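Local atomic coordinates of SG7.AF (Anopheles freeborni, PDB entry 6XL7), a protein that inhibits the alternative pathway of complement in the host from mosquito saliva, acting on the activated C3 convertase C3bBb and leaving the classical pathway unaffected. Residues S28-L41 against K96-T110. Residues are numbered along the deposited sequence; the frame is centred on the assembly and turned at random.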
ATOM      1  N   SER A  28      -6.064   2.957 -10.372  1.00 14.93           N
ATOM      2  CA  SER A  28      -6.715   2.255  -9.267  0.68 13.21           C
ATOM      3  C   SER A  28      -5.695   1.712  -8.279  1.00 13.04           C
ATOM      4  O   SER A  28      -5.913   1.767  -7.061  1.00 13.00           O
ATOM      5  CB  SER A  28      -7.607   1.124  -9.792  0.68 13.36           C
ATOM      6  OG  SER A  28      -8.837   1.638 -10.265  0.68 16.20           O
ATOM      7  N   ALA A  29      -4.577   1.178  -8.774  1.00 11.86           N
ATOM      8  CA  ALA A  29      -3.556   0.652  -7.871  1.00 11.56           C
ATOM      9  C   ALA A  29      -2.994   1.751  -6.979  1.00 12.24           C
ATOM     10  O   ALA A  29      -2.871   1.573  -5.762  1.00 13.13           O
ATOM     11  CB  ALA A  29      -2.446  -0.015  -8.673  1.00 13.14           C
ATOM     12  N   LYS A  30      -2.677   2.905  -7.569  1.00 13.01           N
ATOM     13  CA  LYS A  30      -2.136   4.018  -6.795  1.00 12.62           C
ATOM     14  C   LYS A  30      -3.169   4.582  -5.835  1.00 13.25           C
ATOM     15  O   LYS A  30      -2.843   4.886  -4.677  1.00 14.77           O
ATOM     16  CB  LYS A  30      -1.597   5.095  -7.731  1.00 14.32           C
ATOM     17  CG  LYS A  30      -0.362   4.655  -8.496  1.00 16.13           C
ATOM     18  CD  LYS A  30       0.023   5.688  -9.559  1.00 18.95           C
ATOM     19  CE  LYS A  30       1.168   5.182 -10.416  1.00 21.72           C
ATOM     20  NZ  LYS A  30       1.486   6.116 -11.533  1.00 25.25           N
ATOM     21  N   PHE A  31      -4.423   4.719  -6.277  1.00 14.05           N
ATOM     22  CA  PHE A  31      -5.467   5.216  -5.383  0.63 15.44           C
ATOM     23  C   PHE A  31      -5.623   4.319  -4.167  1.00 15.66           C
ATOM     24  O   PHE A  31      -5.813   4.798  -3.045  1.00 15.70           O
ATOM     25  CB  PHE A  31      -6.809   5.314  -6.117  0.63 17.98           C
ATOM     26  CG  PHE A  31      -7.998   5.339  -5.189  0.63 18.43           C
ATOM     27  CD1 PHE A  31      -8.352   6.509  -4.532  0.63 20.68           C
ATOM     28  CD2 PHE A  31      -8.749   4.194  -4.959  0.63 21.61           C
ATOM     29  CE1 PHE A  31      -9.430   6.540  -3.666  0.63 21.53           C
ATOM     30  CE2 PHE A  31      -9.831   4.217  -4.095  0.63 22.51           C
ATOM     31  CZ  PHE A  31     -10.174   5.393  -3.450  0.63 22.74           C
ATOM     32  N   GLY A  32      -5.563   3.001  -4.375  1.00 13.31           N
ATOM     33  CA  GLY A  32      -5.693   2.091  -3.252  1.00 12.17           C
ATOM     34  C   GLY A  32      -4.626   2.325  -2.202  1.00 11.82           C
ATOM     35  O   GLY A  32      -4.921   2.418  -1.007  1.00 11.89           O
ATOM     36  N   VAL A  33      -3.368   2.417  -2.636  1.00 11.12           N
ATOM     37  CA  VAL A  33      -2.275   2.645  -1.692  1.00 11.42           C
ATOM     38  C   VAL A  33      -2.431   3.999  -1.011  1.00 11.29           C
ATOM     39  O   VAL A  33      -2.232   4.118   0.207  1.00 11.94           O
ATOM     40  CB  VAL A  33      -0.911   2.489  -2.397  1.00 11.86           C
ATOM     41  CG1 VAL A  33       0.225   2.929  -1.476  1.00 13.57           C
ATOM     42  CG2 VAL A  33      -0.703   1.051  -2.821  1.00 11.94           C
ATOM     43  N   GLN A  34      -2.805   5.031  -1.772  1.00 12.71           N
ATOM     44  CA  GLN A  34      -2.959   6.367  -1.196  1.00 13.29           C
ATOM     45  C   GLN A  34      -4.050   6.388  -0.136  1.00 14.47           C
ATOM     46  O   GLN A  34      -3.865   6.938   0.959  1.00 14.57           O
ATOM     47  CB  GLN A  34      -3.318   7.378  -2.293  1.00 17.32           C
ATOM     48  CG  GLN A  34      -2.260   7.628  -3.357  1.00 29.53           C
ATOM     49  CD  GLN A  34      -2.792   8.357  -4.590  1.00 31.45           C
ATOM     50  OE1 GLN A  34      -3.961   8.221  -4.959  1.00 41.58           O
ATOM     51  NE2 GLN A  34      -1.924   9.123  -5.238  1.00 39.08           N
ATOM     52  N   SER A  35      -5.215   5.821  -0.458  1.00 14.03           N
ATOM     53  CA  SER A  35      -6.385   5.984   0.401  1.00 14.12           C
ATOM     54  C   SER A  35      -6.349   5.024   1.585  1.00 13.81           C
ATOM     55  O   SER A  35      -6.773   5.384   2.687  1.00 15.89           O
ATOM     56  CB  SER A  35      -7.665   5.773  -0.414  1.00 15.31           C
ATOM     57  OG  SER A  35      -7.698   4.476  -0.989  1.00 17.55           O
ATOM     58  N   GLN A  36      -5.859   3.805   1.381  1.00 13.43           N
ATOM     59  CA  GLN A  36      -5.887   2.811   2.441  1.00 13.23           C
ATOM     60  C   GLN A  36      -4.664   2.861   3.346  1.00 13.04           C
ATOM     61  O   GLN A  36      -4.739   2.387   4.491  1.00 13.86           O
ATOM     62  CB  GLN A  36      -6.015   1.402   1.851  1.00 11.85           C
ATOM     63  CG  GLN A  36      -7.334   1.131   1.131  1.00 13.64           C
ATOM     64  CD  GLN A  36      -8.496   0.964   2.084  1.00 15.72           C
ATOM     65  OE1 GLN A  36      -8.344   0.442   3.193  1.00 18.13           O
ATOM     66  NE2 GLN A  36      -9.671   1.401   1.654  1.00 20.21           N
ATOM     67  N   LEU A  37      -3.551   3.426   2.870  1.00 12.41           N
ATOM     68  CA  LEU A  37      -2.293   3.363   3.609  1.00 12.13           C
ATOM     69  C   LEU A  37      -1.619   4.719   3.789  1.00 12.85           C
ATOM     70  O   LEU A  37      -1.372   5.135   4.930  1.00 12.07           O
ATOM     71  CB  LEU A  37      -1.343   2.365   2.939  1.00 11.44           C
ATOM     72  CG  LEU A  37      -1.750   0.898   3.124  1.00 12.56           C
ATOM     73  CD1 LEU A  37      -1.033   0.033   2.119  1.00 16.88           C
ATOM     74  CD2 LEU A  37      -1.422   0.445   4.538  1.00 14.94           C
ATOM     75  N   ARG A  38      -1.311   5.423   2.695  1.00 11.39           N
ATOM     76  CA  ARG A  38      -0.480   6.614   2.816  0.53 11.71           C
ATOM     77  C   ARG A  38      -1.173   7.698   3.640  1.00 11.89           C
ATOM     78  O   ARG A  38      -0.577   8.253   4.567  1.00 12.02           O
ATOM     79  CB  ARG A  38      -0.057   7.129   1.438  0.53 12.23           C
ATOM     80  CG  ARG A  38       1.112   8.103   1.499  0.53 12.47           C
ATOM     81  CD  ARG A  38       1.505   8.640   0.128  0.53 16.43           C
ATOM     82  NE  ARG A  38       2.174   7.640  -0.704  0.53 19.07           N
ATOM     83  CZ  ARG A  38       1.568   6.929  -1.648  0.53 20.64           C
ATOM     84  NH1 ARG A  38       0.278   7.104  -1.876  0.53 17.18           N
ATOM     85  NH2 ARG A  38       2.243   6.037  -2.365  0.53 14.59           N
ATOM     86  N   GLU A  39      -2.434   7.995   3.328  1.00 12.06           N
ATOM     87  CA  GLU A  39      -3.124   9.033   4.099  1.00 14.94           C
ATOM     88  C   GLU A  39      -3.311   8.665   5.566  1.00 14.17           C
ATOM     89  O   GLU A  39      -2.878   9.444   6.433  1.00 14.03           O
ATOM     90  CB  GLU A  39      -4.420   9.484   3.409  1.00 16.01           C
ATOM     91  CG  GLU A  39      -5.239  10.413   4.283  1.00 18.31           C
ATOM     92  CD  GLU A  39      -6.516  10.900   3.627  1.00 27.64           C
ATOM     93  OE1 GLU A  39      -6.906  10.348   2.577  1.00 33.89           O
ATOM     94  OE2 GLU A  39      -7.131  11.840   4.178  1.00 33.96           O
ATOM     95  N   PRO A  40      -3.896   7.518   5.929  1.00 12.93           N
ATOM     96  CA  PRO A  40      -4.080   7.246   7.365  1.00 13.96           C
ATOM     97  C   PRO A  40      -2.781   7.073   8.131  1.00 12.17           C
ATOM     98  O   PRO A  40      -2.691   7.527   9.275  1.00 13.94           O
ATOM     99  CB  PRO A  40      -4.963   5.988   7.394  1.00 14.08           C
ATOM    100  CG  PRO A  40      -4.868   5.413   6.044  1.00 18.25           C
ATOM    101  CD  PRO A  40      -4.616   6.543   5.091  1.00 14.48           C
ATOM    102  N   LEU A  41      -1.756   6.468   7.533  1.00 11.53           N
ATOM    103  CA  LEU A  41      -0.530   6.263   8.302  1.00 11.72           C
ATOM    104  C   LEU A  41       0.263   7.557   8.475  1.00 11.98           C
ATOM    105  O   LEU A  41       0.879   7.764   9.527  1.00 12.29           O
ATOM    106  CB  LEU A  41       0.331   5.152   7.700  1.00 11.16           C
ATOM    107  CG  LEU A  41      -0.258   3.742   7.763  1.00 11.75           C
ATOM    108  CD1 LEU A  41       0.668   2.778   7.036  1.00 13.71           C
ATOM    109  CD2 LEU A  41      -0.486   3.295   9.203  1.00 14.38           C
ATOM    110  N   LYS A  96     -10.929  -5.173  -7.656  1.00 10.27           N
ATOM    111  CA  LYS A  96     -10.609  -4.005  -6.849  1.00 12.24           C
ATOM    112  C   LYS A  96     -11.082  -4.090  -5.399  1.00  9.83           C
ATOM    113  O   LYS A  96     -10.308  -3.716  -4.502  1.00 10.83           O
ATOM    114  CB  LYS A  96     -11.107  -2.735  -7.534  1.00 12.05           C
ATOM    115  CG  LYS A  96     -10.690  -1.445  -6.839  1.00 14.91           C
ATOM    116  CD  LYS A  96     -11.160  -0.242  -7.647  1.00 19.27           C
ATOM    117  CE  LYS A  96     -10.771   1.069  -6.989  1.00 28.53           C
ATOM    118  NZ  LYS A  96     -11.143   2.231  -7.849  1.00 36.25           N
ATOM    119  N   PRO A  97     -12.296  -4.568  -5.092  1.00 10.93           N
ATOM    120  CA  PRO A  97     -12.703  -4.583  -3.672  1.00 11.68           C
ATOM    121  C   PRO A  97     -11.799  -5.429  -2.791  1.00 11.80           C
ATOM    122  O   PRO A  97     -11.473  -5.025  -1.663  1.00 11.40           O
ATOM    123  CB  PRO A  97     -14.150  -5.097  -3.723  1.00 12.52           C
ATOM    124  CG  PRO A  97     -14.631  -4.678  -5.107  1.00 12.35           C
ATOM    125  CD  PRO A  97     -13.435  -4.873  -5.986  1.00 11.47           C
ATOM    126  N   SER A  98     -11.362  -6.590  -3.272  1.00 11.59           N
ATOM    127  CA  SER A  98     -10.474  -7.407  -2.448  1.00 11.15           C
ATOM    128  C   SER A  98      -9.094  -6.780  -2.313  1.00 10.15           C
ATOM    129  O   SER A  98      -8.443  -6.942  -1.272  1.00 10.55           O
ATOM    130  CB  SER A  98     -10.400  -8.844  -2.961  1.00 14.74           C
ATOM    131  OG  SER A  98      -9.906  -8.913  -4.274  1.00 16.46           O
ATOM    132  N   TYR A  99      -8.649  -6.041  -3.331  1.00  9.00           N
ATOM    133  CA  TYR A  99      -7.410  -5.275  -3.229  1.00  9.66           C
ATOM    134  C   TYR A  99      -7.506  -4.253  -2.105  1.00 10.30           C
ATOM    135  O   TYR A  99      -6.636  -4.188  -1.228  1.00 10.86           O
ATOM    136  CB  TYR A  99      -7.166  -4.580  -4.572  1.00 10.03           C
ATOM    137  CG  TYR A  99      -5.995  -3.631  -4.629  1.00  9.56           C
ATOM    138  CD1 TYR A  99      -4.701  -4.079  -4.384  1.00 10.13           C
ATOM    139  CD2 TYR A  99      -6.187  -2.290  -4.977  1.00 10.15           C
ATOM    140  CE1 TYR A  99      -3.620  -3.207  -4.465  1.00  9.85           C
ATOM    141  CE2 TYR A  99      -5.123  -1.415  -5.053  1.00 10.13           C
ATOM    142  CZ  TYR A  99      -3.844  -1.880  -4.798  1.00  9.74           C
ATOM    143  OH  TYR A  99      -2.741  -1.045  -4.871  1.00 11.62           O
ATOM    144  N   LEU A 100      -8.562  -3.444  -2.114  1.00 10.11           N
ATOM    145  CA  LEU A 100      -8.708  -2.403  -1.100  1.00 12.37           C
ATOM    146  C   LEU A 100      -8.825  -3.001   0.299  1.00 11.48           C
ATOM    147  O   LEU A 100      -8.202  -2.500   1.246  1.00 12.13           O
ATOM    148  CB  LEU A 100      -9.927  -1.547  -1.422  1.00 12.29           C
ATOM    149  CG  LEU A 100      -9.846  -0.786  -2.747  1.00 12.62           C
ATOM    150  CD1 LEU A 100     -11.119  -0.007  -2.983  1.00 15.39           C
ATOM    151  CD2 LEU A 100      -8.640   0.150  -2.767  1.00 14.13           C
ATOM    152  N   THR A 101      -9.617  -4.068   0.452  1.00 11.95           N
ATOM    153  CA  THR A 101      -9.739  -4.739   1.745  1.00 12.24           C
ATOM    154  C   THR A 101      -8.391  -5.266   2.227  1.00 12.37           C
ATOM    155  O   THR A 101      -8.049  -5.129   3.411  1.00 12.83           O
ATOM    156  CB  THR A 101     -10.751  -5.879   1.650  1.00 14.27           C
ATOM    157  OG1 THR A 101     -12.044  -5.348   1.329  1.00 16.30           O
ATOM    158  CG2 THR A 101     -10.828  -6.647   2.957  1.00 15.40           C
ATOM    159  N   ALA A 102      -7.603  -5.855   1.327  1.00 11.16           N
ATOM    160  CA  ALA A 102      -6.311  -6.395   1.731  1.00 10.69           C
ATOM    161  C   ALA A 102      -5.366  -5.276   2.159  1.00 10.54           C
ATOM    162  O   ALA A 102      -4.603  -5.439   3.122  1.00 11.15           O
ATOM    163  CB  ALA A 102      -5.714  -7.229   0.595  1.00 12.62           C
ATOM    164  N   LEU A 103      -5.398  -4.136   1.464  1.00 10.71           N
ATOM    165  CA  LEU A 103      -4.574  -3.001   1.879  1.00 10.72           C
ATOM    166  C   LEU A 103      -5.015  -2.496   3.242  1.00 10.84           C
ATOM    167  O   LEU A 103      -4.178  -2.114   4.070  1.00 12.12           O
ATOM    168  CB  LEU A 103      -4.648  -1.872   0.854  1.00 10.92           C
ATOM    169  CG  LEU A 103      -4.040  -2.154  -0.524  1.00 10.30           C
ATOM    170  CD1 LEU A 103      -4.216  -0.940  -1.418  1.00 13.38           C
ATOM    171  CD2 LEU A 103      -2.567  -2.554  -0.443  1.00 12.68           C
ATOM    172  N   GLY A 104      -6.322  -2.489   3.497  1.00 11.43           N
ATOM    173  CA  GLY A 104      -6.812  -2.061   4.794  1.00 13.14           C
ATOM    174  C   GLY A 104      -6.333  -2.954   5.920  1.00 13.50           C
ATOM    175  O   GLY A 104      -6.041  -2.479   7.023  1.00 14.85           O
ATOM    176  N   GLU A 105      -6.241  -4.256   5.661  1.00 13.65           N
ATOM    177  CA  GLU A 105      -5.716  -5.174   6.666  1.00 14.62           C
ATOM    178  C   GLU A 105      -4.243  -4.898   6.928  1.00 13.68           C
ATOM    179  O   GLU A 105      -3.797  -4.923   8.083  1.00 14.21           O
ATOM    180  CB  GLU A 105      -5.943  -6.620   6.226  1.00 17.30           C
ATOM    181  CG  GLU A 105      -7.414  -6.985   6.129  1.00 19.61           C
ATOM    182  CD  GLU A 105      -7.644  -8.379   5.572  1.00 36.47           C
ATOM    183  OE1 GLU A 105      -8.804  -8.843   5.592  1.00 34.33           O
ATOM    184  OE2 GLU A 105      -6.666  -9.007   5.120  1.00 38.50           O
ATOM    185  N   ILE A 106      -3.484  -4.597   5.874  1.00 12.47           N
ATOM    186  CA  ILE A 106      -2.089  -4.200   6.046  1.00 13.27           C
ATOM    187  C   ILE A 106      -1.991  -2.942   6.900  1.00 13.16           C
ATOM    188  O   ILE A 106      -1.100  -2.824   7.749  1.00 12.65           O
ATOM    189  CB  ILE A 106      -1.388  -4.043   4.683  1.00 12.75           C
ATOM    190  CG1 ILE A 106      -1.248  -5.405   3.987  1.00 12.63           C
ATOM    191  CG2 ILE A 106      -0.020  -3.391   4.864  1.00 13.74           C
ATOM    192  CD1 ILE A 106      -0.933  -5.279   2.501  1.00 13.47           C
ATOM    193  N   ARG A 107      -2.912  -1.989   6.710  1.00 11.55           N
ATOM    194  CA  ARG A 107      -2.898  -0.784   7.536  1.00 11.98           C
ATOM    195  C   ARG A 107      -3.013  -1.137   9.012  1.00 14.30           C
ATOM    196  O   ARG A 107      -2.228  -0.655   9.839  1.00 13.64           O
ATOM    197  CB  ARG A 107      -4.034   0.165   7.129  1.00 12.94           C
ATOM    198  CG  ARG A 107      -4.108   1.432   8.010  1.00 15.57           C
ATOM    199  CD  ARG A 107      -5.359   2.279   7.771  1.00 16.39           C
ATOM    200  NE  ARG A 107      -6.599   1.525   7.954  1.00 19.14           N
ATOM    201  CZ  ARG A 107      -7.391   1.132   6.958  1.00 22.65           C
ATOM    202  NH1 ARG A 107      -7.082   1.429   5.699  1.00 19.58           N
ATOM    203  NH2 ARG A 107      -8.498   0.445   7.223  1.00 27.22           N
ATOM    204  N   GLY A 108      -3.981  -1.982   9.363  1.00 14.39           N
ATOM    205  CA  GLY A 108      -4.157  -2.344  10.761  1.00 16.42           C
ATOM    206  C   GLY A 108      -2.951  -3.066  11.331  1.00 17.52           C
ATOM    207  O   GLY A 108      -2.542  -2.813  12.469  1.00 18.11           O
ATOM    208  N   GLU A 109      -2.362  -3.969  10.551  1.00 15.04           N
ATOM    209  CA  GLU A 109      -1.181  -4.690  11.021  1.00 18.73           C
ATOM    210  C   GLU A 109      -0.007  -3.741  11.217  1.00 15.64           C
ATOM    211  O   GLU A 109       0.706  -3.821  12.226  1.00 16.51           O
ATOM    212  CB  GLU A 109      -0.826  -5.796  10.024  1.00 16.87           C
ATOM    213  CG  GLU A 109      -1.903  -6.869   9.890  1.00 18.69           C
ATOM    214  CD  GLU A 109      -1.848  -7.626   8.574  1.00 26.46           C
ATOM    215  OE1 GLU A 109      -0.863  -7.481   7.818  1.00 22.11           O
ATOM    216  OE2 GLU A 109      -2.808  -8.377   8.295  1.00 29.83           O
ATOM    217  N   THR A 110       0.199  -2.830  10.268  1.00 13.35           N
ATOM    218  CA  THR A 110       1.300  -1.876  10.352  1.00 13.68           C
ATOM    219  C   THR A 110       1.129  -0.941  11.542  1.00 15.84           C
ATOM    220  O   THR A 110       2.101  -0.643  12.249  1.00 14.92           O
ATOM    221  CB  THR A 110       1.397  -1.094   9.041  1.00 12.01           C
ATOM    222  OG1 THR A 110       1.592  -2.019   7.960  1.00 12.72           O
ATOM    223  CG2 THR A 110       2.556  -0.087   9.065  1.00 14.20           C
TER
HETATM  224  O   HOH W   1     -10.414  -0.160   5.406  1.00 35.34           O
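Arg107 grips Gln36 twice with a single nitrogen. NH1 lies 2.8 Å from Gln36 O, in the carbonyl plane on a lone pair. The same NH1 is 3.0 Å from Gln36 OE1, where it sits above the amide plane. Amide and guanidinium are tilted 46° against each other. The bend at chi2 (-74°) brings Gln36 OE1 to within 3.3 Å of Gly104 CA. A water joins OE1 to Arg107 NH2 and closes a ring that fixes both groups, while Gly104 O lies over the centre of one guanidinium face. Further along, Pro40 CG packs across Arg107 CD at 3.6 Å.

Leu103 is the apolar knob, set among Gly32, Val33, Gln36 and Leu37: CD1 presses on the Gly32 backbone and CD2 meets Leu37 CD1, the two leucines crossing nearly at right angles. Leu100 CD2 also rests on Gly32 CA. Tyr99 brings the edge of its ring up to the backbone of Ala29, and its OH donates to Ala29 O (2.8 Å), which already takes the N-H of Val33. Leu103 CD1 covers part of one face of the ring, and Phe73 of helix 56-77 stacks with it.

Segments 28-41 and 96-110 run nearly parallel, their axes 8.5 Å apart at closest approach and inclined at 18°. They lie on helices 23-46 and 89-113, in the knobs-into-holes packing of an all-helical bundle, whose helices 2-13 and 56-77 also pack on Leu37 and Leu41.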